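Local coordinates for protein endo-N-acetyl-beta-D-glucosaminidase (Hypocrea jecorina, PDB 4AC1) that catalyses the hydrolysis of N-linked glycans within their chitobiose core, as a family 18 glycoside hydrolase responsible for deglycosylating the cellulases of this fungus, at residues Gln10-Ser15 with Asp58-Thr63; Ser21-Ile26 with Trp65-Thr70; Leu36-Phe41 with Val49-Phe54. All coordinates share one frame; numbering follows the deposited sequence.

Interaction 1. Residues Gln10-Ser15 with Asp58-Thr63; sequences QTTHDS and DPHFYT. With NAG (2-acetamido-2-deoxy-beta-D-glucopyranose), chain C.
The backbones of Thr-12 and His-13 face those of Phe-61 and His-60 from a distance, with the CA atoms of Thr-12 and Phe-61 8.3 Å apart, so the contact is made by side chains. His-13 and His-60 reach toward each other tip to tip and lap one imidazole over the other in an offset stack, centroids 3.6 Å apart and planes only 12° from parallel. The overlap is off-centre: CE1 of His-13 lies above the rim of the His-60 ring, 3.2 Å from its NE2. His-60 gets there with CG anti to its backbone N (chi1 -160°). Thr-12 OG1 lies in the plane of the His-13 ring and shares a hydrogen bond of 2.7 Å with His-13 ND1, which helps to fix the rotation of that imidazole; at another point of the ring's edge comes the carbonyl oxygen of His-60. The same threonine hydroxyl touches the edge of the Phe-61 ring at CE1, while CD2 of His-60 comes over the rim of one phenyl face.

An Asx turn holds the backbone of His-60, whose N donates to Asp-58 OD1 at 2.9 Å. Phe-61 is the N-cap of helix 62-73, and next to it Tyr-62 has Pro-59 CA over the centre of one ring face and the glycan NAG on the other, C4 lying 4.0 Å above the ring plane. The contact thus ties the loop that follows strand 4-9 to the start of helix 62-73 in the GH18 domain, and Phe-54 adds a further ring against His-60. With the two imidazoles so close, protonating both would probably be costly, so the stack is likely to suit a pair carrying at most one charge.

Interaction 2. Residues Ser21-Ile26 with Trp65-Thr70; sequences SMLPLI and WNETIT. With NAG (2-acetamido-2-deoxy-beta-D-glucopyranose), chain C.
Glu-67 reaches from helix 62-73 to the turn at Ser-21 and Met-22 and grips it with both carboxylate oxygens. Its CG stands beside the backbone N (chi1 -69°) and the chain beyond is extended, carrying OE1 to Met-22 N (2.9 Å, N-H...O angle 162°) and OE2 to the hydroxyl of Ser-21 (OG to OE2 2.7 Å). Both donors come on the syn sides of the oxygens, some 30° out of the carboxylate plane. Ser-21 OG has a double role: it donates to OE2 and accepts a capping bond from Leu-23 N, ahead of helix 24-27.

Apolar groups flank this grip. Met-22 slides past Glu-67 in the opposite direction, its CG against OE1, and bends at chi3 to set CE 4.0 Å from Thr-68 CG2. Leu-23 lays CD1 beside OE2 at 3.5 Å and turns CD2 to Thr-70 CB, while the side chains of Ile-26 and Thr-70 cross at about a right angle, CD1 of Ile-26 4.0 Å from CG2 of Thr-70. An alanine in place of Glu-67 would probably leave Met-22 N and the Ser-21 hydroxyl without their acceptor and open a gap beside Leu-23. Asn-66, just before Glu-67 in the helix, carries the N-linked NAG, whose O7 touches Trp-65 CB at 3.3 Å.

Met-22, Leu-23 and Ile-26 also rest on Met-71 of the same helix. Leu-25 packs on Leu-36, and Trp-65 on Val-38 and Phe-41, which places both helices against strand 35-42 of the barrel.

Interaction 3. Residues Leu36-Phe41 with Val49-Phe54; sequences LIVCSF and VHLNDF. With ZN (zinc ion), chain N; ZN (zinc ion), chain L.
Leu-51 lays its CD1 methyl over the centre of the Phe-41 ring, a CH-pi contact 4.0 Å from the centroid and 10° off the ring normal. With CG anti to the backbone N (chi1 174°), Leu-51 also brings CD2 against Val-38 CG1, at 3.7 Å. Val-49 meets the same phenyl ring at its edge, CG1 to Phe-41 CD1. Phe-41 and Leu-51 form a non-hydrogen-bonded antiparallel pair, their side chains on one face of the sheet, where Trp-65 also reaches Leu-51.

Beside this pair Asn-52 grips the peptide between Cys-39 and Ser-40. That peptide is cis, which turns its C=O and N-H to the same side, and one carboxamide serves both: Asn-52 ND2 donates to Cys-39 O at 2.9 Å, and OD1 accepts from Ser-40 N at 2.8 Å, the donor standing 36° above the carbonyl plane. Asn-52 N completes the clasp on Ser-40 O at 2.9 Å. Asn-52 follows Leu-51 in a type II' turn that ends at Phe-54.

The end of the His-50 side chain leads away from strand 35-42 and binds zinc through NE2, at 2.1 Å in one of two ion positions too close together to be filled at once; water molecules supply the other ligands found, and ND1 is held by Val-48 O. Ser-40 bonds through OG to Gln-10, and its side chain lies about 6 Å from that of Asp-125, which with Glu-127 belongs to the DxDxE motif of family 18. The hairpin's amide-to-peptide clasp therefore holds a non-prolyl cis peptide close to the probable catalytic centre.

How the interactions relate
Interaction 3 is the buried one, a barrel strand and its hairpin partner packed under helix 62-73, combining an aromatic-aliphatic cluster with an amide clasp. Interactions 1 and 2 lie farther out, partly buried, and both tie helix 62-73 to the chain between strand 4-9 and strand 35-42: the first through imidazoles just ahead of the helix, the second through a carboxylate and methyl groups one to two turns in. Both also touch the same glycan. Gln-10, at the start of segment 10-15, joins interaction 1 to interaction 3, while Trp-65 links interaction 2 to the Phe-41 cluster. Along the chain, interaction 3 is nested within the loops closed by the other two.

Interaction 1. Residues Gln10-Ser15 with Asp58-Thr63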
loop_
_atom_site.group_PDB
_atom_site.type_symbol
_atom_site.label_atom_id
_atom_site.label_comp_id
_atom_site.label_asym_id
_atom_site.label_seq_id
_atom_site.Cartn_x
_atom_site.Cartn_y
_atom_site.Cartn_z
ATOM N N GLN A 10 -9.341 2.095 -2.922
ATOM C CA GLN A 10 -9.282 2.853 -4.185
ATOM C C GLN A 10 -10.670 3.208 -4.705
ATOM O O GLN A 10 -10.929 4.356 -5.083
ATOM C CB GLN A 10 -8.503 2.123 -5.280
ATOM C CG GLN A 10 -8.208 3.054 -6.450
ATOM C CD GLN A 10 -7.597 2.363 -7.636
ATOM O OE1 GLN A 10 -8.266 1.615 -8.350
ATOM N NE2 GLN A 10 -6.330 2.622 -7.870
ATOM N N THR A 11 -11.548 2.208 -4.733
ATOM C CA THR A 11 -12.939 2.389 -5.139
ATOM C C THR A 11 -13.678 2.964 -3.943
ATOM O O THR A 11 -13.843 2.291 -2.913
ATOM C CB THR A 11 -13.561 1.066 -5.590
ATOM O OG1 THR A 11 -12.797 0.546 -6.677
ATOM C CG2 THR A 11 -15.007 1.259 -6.065
ATOM N N THR A 12 -14.117 4.214 -4.095
ATOM C CA THR A 12 -14.616 5.026 -2.988
ATOM C C THR A 12 -16.128 5.231 -3.038
ATOM O O THR A 12 -16.736 5.652 -2.053
ATOM C CB THR A 12 -13.939 6.423 -2.976
ATOM O OG1 THR A 12 -14.196 7.074 -4.231
ATOM C CG2 THR A 12 -12.422 6.306 -2.758
ATOM N N HIS A 13 -16.707 4.938 -4.203
ATOM C CA HIS A 13 -18.134 5.131 -4.470
ATOM C C HIS A 13 -18.654 3.915 -5.214
ATOM O O HIS A 13 -17.926 3.294 -5.986
ATOM C CB HIS A 13 -18.362 6.385 -5.329
ATOM C CG HIS A 13 -18.052 7.668 -4.622
ATOM N ND1 HIS A 13 -16.777 8.004 -4.221
ATOM C CD2 HIS A 13 -18.846 8.702 -4.257
ATOM C CE1 HIS A 13 -16.802 9.184 -3.626
ATOM N NE2 HIS A 13 -18.048 9.627 -3.631
ATOM N N ASP A 14 -19.921 3.589 -4.985
ATOM C CA ASP A 14 -20.526 2.417 -5.614
ATOM C C ASP A 14 -21.073 2.745 -7.004
ATOM O O ASP A 14 -20.938 3.881 -7.475
ATOM C CB ASP A 14 -21.599 1.805 -4.702
ATOM C CG ASP A 14 -22.813 2.705 -4.521
ATOM O OD1 ASP A 14 -23.027 3.619 -5.344
ATOM O OD2 ASP A 14 -23.570 2.487 -3.549
ATOM N N SER A 15 -21.690 1.754 -7.650
ATOM C CA SER A 15 -22.214 1.905 -9.014
ATOM C C SER A 15 -23.270 3.008 -9.159
ATOM O O SER A 15 -23.521 3.490 -10.274
ATOM C CB SER A 15 -22.770 0.577 -9.525
ATOM O OG SER A 15 -23.986 0.263 -8.874
ATOM N N ASP A 58 -12.167 17.941 -3.532
ATOM C CA ASP A 58 -13.468 17.958 -4.205
ATOM C C ASP A 58 -14.573 17.436 -3.279
ATOM O O ASP A 58 -14.327 16.557 -2.443
ATOM C CB ASP A 58 -13.400 17.110 -5.471
ATOM C CG ASP A 58 -14.579 17.329 -6.400
ATOM O OD1 ASP A 58 -15.605 16.652 -6.224
ATOM O OD2 ASP A 58 -14.478 18.161 -7.319
ATOM N N PRO A 59 -15.801 17.988 -3.413
ATOM C CA PRO A 59 -16.960 17.463 -2.672
ATOM C C PRO A 59 -17.140 15.942 -2.789
ATOM O O PRO A 59 -17.660 15.319 -1.858
ATOM C CB PRO A 59 -18.137 18.210 -3.307
ATOM C CG PRO A 59 -17.542 19.525 -3.687
ATOM C CD PRO A 59 -16.130 19.243 -4.120
ATOM N N HIS A 60 -16.688 15.360 -3.900
ATOM C CA HIS A 60 -16.694 13.904 -4.091
ATOM C C HIS A 60 -16.128 13.138 -2.888
ATOM O O HIS A 60 -16.591 12.030 -2.572
ATOM C CB HIS A 60 -15.930 13.527 -5.372
ATOM C CG HIS A 60 -16.257 12.163 -5.907
ATOM N ND1 HIS A 60 -17.489 11.845 -6.440
ATOM C CD2 HIS A 60 -15.498 11.048 -6.031
ATOM C CE1 HIS A 60 -17.482 10.587 -6.845
ATOM N NE2 HIS A 60 -16.285 10.080 -6.611
ATOM N N PHE A 61 -15.168 13.750 -2.196
ATOM C CA PHE A 61 -14.475 13.089 -1.095
ATOM C C PHE A 61 -14.799 13.596 0.311
ATOM O O PHE A 61 -14.098 13.254 1.265
ATOM C CB PHE A 61 -12.964 13.117 -1.348
ATOM C CG PHE A 61 -12.555 12.395 -2.596
ATOM C CD1 PHE A 61 -12.820 11.033 -2.755
ATOM C CD2 PHE A 61 -11.922 13.079 -3.632
ATOM C CE1 PHE A 61 -12.453 10.370 -3.922
ATOM C CE2 PHE A 61 -11.558 12.422 -4.799
ATOM C CZ PHE A 61 -11.809 11.064 -4.940
ATOM N N TYR A 62 -15.878 14.366 0.470
ATOM C CA TYR A 62 -16.255 14.840 1.804
ATOM C C TYR A 62 -16.489 13.697 2.794
ATOM O O TYR A 62 -16.049 13.768 3.940
ATOM C CB TYR A 62 -17.505 15.726 1.764
ATOM C CG TYR A 62 -17.304 17.113 1.185
ATOM C CD1 TYR A 62 -16.034 17.695 1.107
ATOM C CD2 TYR A 62 -18.399 17.853 0.725
ATOM C CE1 TYR A 62 -15.857 18.973 0.576
ATOM C CE2 TYR A 62 -18.233 19.140 0.203
ATOM C CZ TYR A 62 -16.958 19.686 0.130
ATOM O OH TYR A 62 -16.784 20.952 -0.393
ATOM N N THR A 63 -17.209 12.665 2.351
ATOM C CA THR A 63 -17.537 11.533 3.218
ATOM C C THR A 63 -16.241 10.812 3.589
ATOM O O THR A 63 -15.988 10.532 4.744
ATOM C CB THR A 63 -18.539 10.545 2.550
ATOM O OG1 THR A 63 -19.721 11.247 2.118
ATOM C CG2 THR A 63 -18.931 9.424 3.514
HETATM C C1 NAG C . -16.621 16.814 6.064
HETATM C C2 NAG C . -15.401 17.601 5.578
HETATM C C3 NAG C . -15.717 19.094 5.539
HETATM C C4 NAG C . -16.942 19.313 4.659
HETATM C C5 NAG C . -18.098 18.446 5.163
HETATM C C6 NAG C . -19.298 18.526 4.233
HETATM C C7 NAG C . -13.095 16.905 5.844
HETATM C C8 NAG C . -11.972 16.632 6.792
HETATM N N2 NAG C . -14.240 17.316 6.396
HETATM O O3 NAG C . -14.601 19.797 5.038
HETATM O O4 NAG C . -17.338 20.672 4.671
HETATM O O5 NAG C . -17.715 17.076 5.222
HETATM O O6 NAG C . -20.433 18.062 4.933
HETATM O O7 NAG C . -12.946 16.743 4.633
#

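Interaction 2. Residues Ser21-Ile26 with Trp65-Thr70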
loop_
_atom_site.group_PDB
_atom_site.type_symbol
_atom_site.label_atom_id
_atom_site.label_comp_id
_atom_site.label_asym_id
_atom_site.label_seq_id
_atom_site.Cartn_x
_atom_site.Cartn_y
_atom_site.Cartn_z
ATOM N N SER A 21 -18.658 3.398 2.655
ATOM C CA SER A 21 -18.103 3.668 3.963
ATOM C C SER A 21 -16.917 2.754 4.243
ATOM O O SER A 21 -16.974 1.546 3.960
ATOM C CB SER A 21 -19.159 3.461 5.046
ATOM O OG SER A 21 -18.626 3.814 6.307
ATOM N N MET A 22 -15.861 3.335 4.820
ATOM C CA MET A 22 -14.734 2.560 5.320
ATOM C C MET A 22 -14.948 2.092 6.755
ATOM O O MET A 22 -14.183 1.260 7.248
ATOM C CB MET A 22 -13.422 3.334 5.213
ATOM C CG MET A 22 -13.384 4.619 6.038
ATOM S SD MET A 22 -11.866 5.578 5.829
ATOM C CE MET A 22 -12.057 6.247 4.167
ATOM N N LEU A 23 -15.991 2.597 7.411
ATOM C CA LEU A 23 -16.167 2.380 8.848
ATOM C C LEU A 23 -16.488 0.948 9.303
ATOM O O LEU A 23 -16.164 0.607 10.443
ATOM C CB LEU A 23 -17.157 3.383 9.466
ATOM C CG LEU A 23 -16.789 4.859 9.250
ATOM C CD1 LEU A 23 -17.912 5.737 9.749
ATOM C CD2 LEU A 23 -15.468 5.221 9.913
ATOM N N PRO A 24 -17.097 0.102 8.434
ATOM C CA PRO A 24 -17.303 -1.276 8.900
ATOM C C PRO A 24 -16.007 -1.972 9.305
ATOM O O PRO A 24 -16.029 -2.885 10.115
ATOM C CB PRO A 24 -17.927 -1.958 7.686
ATOM C CG PRO A 24 -18.710 -0.850 7.033
ATOM C CD PRO A 24 -17.782 0.341 7.143
ATOM N N LEU A 25 -14.878 -1.513 8.769
ATOM C CA LEU A 25 -13.580 -2.071 9.126
ATOM C C LEU A 25 -13.205 -1.861 10.586
ATOM O O LEU A 25 -12.341 -2.577 11.111
ATOM C CB LEU A 25 -12.484 -1.497 8.222
ATOM C CG LEU A 25 -12.516 -2.022 6.791
ATOM C CD1 LEU A 25 -11.646 -1.161 5.906
ATOM C CD2 LEU A 25 -12.070 -3.492 6.736
ATOM N N ILE A 26 -13.848 -0.890 11.245
ATOM C CA ILE A 26 -13.635 -0.682 12.683
ATOM C C ILE A 26 -14.856 -0.980 13.540
ATOM O O ILE A 26 -14.730 -1.076 14.762
ATOM C CB ILE A 26 -13.087 0.746 13.042
ATOM C CG1 ILE A 26 -14.059 1.845 12.587
ATOM C CG2 ILE A 26 -11.672 0.933 12.489
ATOM C CD1 ILE A 26 -13.837 3.208 13.232
ATOM N N TRP A 65 -13.015 11.822 3.704
ATOM C CA TRP A 65 -12.094 12.493 4.628
ATOM C C TRP A 65 -12.693 12.635 6.018
ATOM O O TRP A 65 -11.985 12.525 7.004
ATOM C CB TRP A 65 -11.570 13.828 4.083
ATOM C CG TRP A 65 -10.718 13.656 2.846
ATOM C CD1 TRP A 65 -10.965 14.172 1.593
ATOM C CD2 TRP A 65 -9.509 12.876 2.720
ATOM N NE1 TRP A 65 -9.978 13.784 0.716
ATOM C CE2 TRP A 65 -9.078 12.986 1.378
ATOM C CE3 TRP A 65 -8.746 12.111 3.615
ATOM C CZ2 TRP A 65 -7.923 12.352 0.909
ATOM C CZ3 TRP A 65 -7.595 11.474 3.135
ATOM C CH2 TRP A 65 -7.201 11.604 1.801
ATOM N N ASN A 66 -14.007 12.864 6.089
ATOM C CA ASN A 66 -14.679 12.866 7.384
ATOM C C ASN A 66 -14.554 11.528 8.118
ATOM O O ASN A 66 -14.296 11.492 9.324
ATOM C CB ASN A 66 -16.136 13.278 7.241
ATOM C CG ASN A 66 -16.296 14.769 7.284
ATOM O OD1 ASN A 66 -16.264 15.361 8.352
ATOM N ND2 ASN A 66 -16.443 15.384 6.128
ATOM N N GLU A 67 -14.695 10.432 7.379
ATOM C CA GLU A 67 -14.545 9.102 7.980
ATOM C C GLU A 67 -13.115 8.819 8.456
ATOM O O GLU A 67 -12.908 8.115 9.447
ATOM C CB GLU A 67 -15.028 7.996 7.028
ATOM C CG GLU A 67 -16.542 8.016 6.818
ATOM C CD GLU A 67 -17.071 6.781 6.126
ATOM O OE1 GLU A 67 -16.327 6.153 5.345
ATOM O OE2 GLU A 67 -18.255 6.442 6.376
ATOM N N THR A 68 -12.115 9.366 7.763
ATOM C CA THR A 68 -10.729 9.069 8.169
ATOM C C THR A 68 -10.413 9.503 9.603
ATOM O O THR A 68 -9.592 8.876 10.271
ATOM C CB THR A 68 -9.643 9.632 7.208
ATOM O OG1 THR A 68 -9.662 11.062 7.228
ATOM C CG2 THR A 68 -9.817 9.109 5.771
ATOM N N ILE A 69 -11.080 10.558 10.076
ATOM C CA ILE A 69 -10.891 11.020 11.454
ATOM C C ILE A 69 -11.316 9.929 12.438
ATOM O O ILE A 69 -10.600 9.606 13.384
ATOM C CB ILE A 69 -11.663 12.339 11.741
ATOM C CG1 ILE A 69 -11.185 13.448 10.803
ATOM C CG2 ILE A 69 -11.493 12.772 13.206
ATOM C CD1 ILE A 69 -12.113 14.645 10.726
ATOM N N THR A 70 -12.472 9.333 12.164
ATOM C CA THR A 70 -13.014 8.266 12.992
ATOM C C THR A 70 -12.136 7.016 12.946
ATOM O O THR A 70 -11.939 6.339 13.970
ATOM C CB THR A 70 -14.440 7.943 12.543
ATOM O OG1 THR A 70 -15.185 9.167 12.516
ATOM C CG2 THR A 70 -15.112 6.954 13.482
HETATM C C1 NAG C . -16.621 16.814 6.064
HETATM C C2 NAG C . -15.401 17.601 5.578
HETATM C C3 NAG C . -15.717 19.094 5.539
HETATM C C4 NAG C . -16.942 19.313 4.659
HETATM C C5 NAG C . -18.098 18.446 5.163
HETATM C C6 NAG C . -19.298 18.526 4.233
HETATM C C7 NAG C . -13.095 16.905 5.844
HETATM C C8 NAG C . -11.972 16.632 6.792
HETATM N N2 NAG C . -14.240 17.316 6.396
HETATM O O3 NAG C . -14.601 19.797 5.038
HETATM O O4 NAG C . -17.338 20.672 4.671
HETATM O O5 NAG C . -17.715 17.076 5.222
HETATM O O6 NAG C . -20.433 18.062 4.933
HETATM O O7 NAG C . -12.946 16.743 4.633
#

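Interaction 3. Residues Leu36-Phe41 with Val49-Phe54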
loop_
_atom_site.group_PDB
_atom_site.type_symbol
_atom_site.label_atom_id
_atom_site.label_comp_id
_atom_site.label_asym_id
_atom_site.label_seq_id
_atom_site.Cartn_x
_atom_site.Cartn_y
_atom_site.Cartn_z
ATOM N N LEU A 36 -5.076 1.880 6.784
ATOM C CA LEU A 36 -6.004 2.060 5.680
ATOM C C LEU A 36 -5.285 2.973 4.690
ATOM O O LEU A 36 -4.881 4.090 5.075
ATOM C CB LEU A 36 -7.315 2.693 6.170
ATOM C CG LEU A 36 -8.526 2.821 5.223
ATOM C CD1 LEU A 36 -8.346 3.881 4.138
ATOM C CD2 LEU A 36 -8.966 1.475 4.615
ATOM N N ILE A 37 -5.111 2.514 3.447
ATOM C CA ILE A 37 -4.382 3.273 2.433
ATOM C C ILE A 37 -5.363 3.828 1.391
ATOM O O ILE A 37 -5.912 3.081 0.571
ATOM C CB ILE A 37 -3.244 2.438 1.766
ATOM C CG1 ILE A 37 -2.297 1.873 2.839
ATOM C CG2 ILE A 37 -2.470 3.311 0.768
ATOM C CD1 ILE A 37 -1.120 1.069 2.302
ATOM N N VAL A 38 -5.597 5.140 1.470
ATOM C CA VAL A 38 -6.459 5.861 0.527
ATOM C C VAL A 38 -5.671 6.049 -0.768
ATOM O O VAL A 38 -4.534 6.523 -0.747
ATOM C CB VAL A 38 -6.898 7.224 1.102
ATOM C CG1 VAL A 38 -7.707 8.035 0.074
ATOM C CG2 VAL A 38 -7.719 7.001 2.373
ATOM N N CYS A 39 -6.279 5.684 -1.890
ATOM C CA CYS A 39 -5.564 5.643 -3.161
ATOM C C CYS A 39 -6.544 5.744 -4.338
ATOM O O CYS A 39 -7.746 5.632 -4.126
ATOM C CB CYS A 39 -4.735 4.351 -3.256
ATOM S SG CYS A 39 -5.676 2.799 -3.175
ATOM N N SER A 40 -6.067 5.959 -5.567
ATOM C CA SER A 40 -4.676 6.259 -5.895
ATOM C C SER A 40 -4.511 7.738 -6.193
ATOM O O SER A 40 -5.210 8.304 -7.039
ATOM C CB SER A 40 -4.216 5.457 -7.109
ATOM O OG SER A 40 -4.279 4.065 -6.851
ATOM N N PHE A 41 -3.575 8.374 -5.499
ATOM C CA PHE A 41 -3.172 9.738 -5.832
ATOM C C PHE A 41 -2.375 9.724 -7.139
ATOM O O PHE A 41 -1.637 8.773 -7.427
ATOM C CB PHE A 41 -2.369 10.374 -4.691
ATOM C CG PHE A 41 -3.204 10.733 -3.482
ATOM C CD1 PHE A 41 -3.811 11.981 -3.384
ATOM C CD2 PHE A 41 -3.384 9.822 -2.444
ATOM C CE1 PHE A 41 -4.574 12.327 -2.265
ATOM C CE2 PHE A 41 -4.152 10.158 -1.322
ATOM C CZ PHE A 41 -4.747 11.412 -1.235
ATOM N N VAL A 49 -2.752 17.596 -8.155
ATOM C CA VAL A 49 -2.905 16.240 -7.653
ATOM C C VAL A 49 -4.382 15.833 -7.699
ATOM O O VAL A 49 -5.270 16.615 -7.340
ATOM C CB VAL A 49 -2.355 16.125 -6.231
ATOM C CG1 VAL A 49 -2.759 14.806 -5.559
ATOM C CG2 VAL A 49 -0.859 16.308 -6.236
ATOM N N HIS A 50 -4.633 14.623 -8.197
ATOM C CA HIS A 50 -5.940 14.014 -8.135
ATOM C C HIS A 50 -5.903 12.787 -7.236
ATOM O O HIS A 50 -4.878 12.100 -7.149
ATOM C CB HIS A 50 -6.379 13.587 -9.536
ATOM C CG HIS A 50 -6.923 14.708 -10.369
ATOM N ND1 HIS A 50 -6.203 15.850 -10.640
ATOM C CD2 HIS A 50 -8.123 14.865 -10.984
ATOM C CE1 HIS A 50 -6.931 16.658 -11.393
ATOM N NE2 HIS A 50 -8.100 16.085 -11.616
ATOM N N LEU A 51 -7.014 12.531 -6.555
ATOM C CA LEU A 51 -7.277 11.235 -5.943
ATOM C C LEU A 51 -8.252 10.576 -6.900
ATOM O O LEU A 51 -9.412 10.993 -6.997
ATOM C CB LEU A 51 -7.876 11.413 -4.548
ATOM C CG LEU A 51 -8.322 10.127 -3.845
ATOM C CD1 LEU A 51 -7.166 9.100 -3.763
ATOM C CD2 LEU A 51 -8.863 10.446 -2.455
ATOM N N ASN A 52 -7.773 9.586 -7.647
ATOM C CA ASN A 52 -8.578 8.981 -8.705
ATOM C C ASN A 52 -9.082 10.077 -9.663
ATOM O O ASN A 52 -8.250 10.786 -10.234
ATOM C CB ASN A 52 -9.662 8.063 -8.116
ATOM C CG ASN A 52 -9.061 7.029 -7.172
ATOM O OD1 ASN A 52 -8.073 6.383 -7.512
ATOM N ND2 ASN A 52 -9.604 6.927 -5.970
ATOM N N ASP A 53 -10.394 10.264 -9.797
ATOM C CA ASP A 53 -10.914 11.149 -10.851
ATOM C C ASP A 53 -11.112 12.622 -10.483
ATOM O O ASP A 53 -11.533 13.412 -11.337
ATOM C CB ASP A 53 -12.181 10.560 -11.478
ATOM C CG ASP A 53 -11.938 9.198 -12.098
ATOM O OD1 ASP A 53 -10.885 9.012 -12.747
ATOM O OD2 ASP A 53 -12.799 8.309 -11.924
ATOM N N PHE A 54 -10.816 12.995 -9.237
ATOM C CA PHE A 54 -11.041 14.362 -8.760
ATOM C C PHE A 54 -9.899 14.812 -7.860
ATOM O O PHE A 54 -9.253 13.974 -7.221
ATOM C CB PHE A 54 -12.337 14.458 -7.952
ATOM C CG PHE A 54 -13.577 14.047 -8.709
ATOM C CD1 PHE A 54 -14.302 14.987 -9.427
ATOM C CD2 PHE A 54 -14.035 12.732 -8.668
ATOM C CE1 PHE A 54 -15.462 14.617 -10.115
ATOM C CE2 PHE A 54 -15.185 12.353 -9.346
ATOM C CZ PHE A 54 -15.901 13.302 -10.072
HETATM ZN ZN ZN N . -9.555 16.306 -13.461
HETATM ZN ZN ZN L . -9.556 17.040 -12.732
HETATM O O HOH W 1 -11.052 16.167 -11.895
HETATM O O HOH W 2 -10.711 17.660 -14.440
HETATM O O HOH W 3 -9.548 18.986 -12.248
#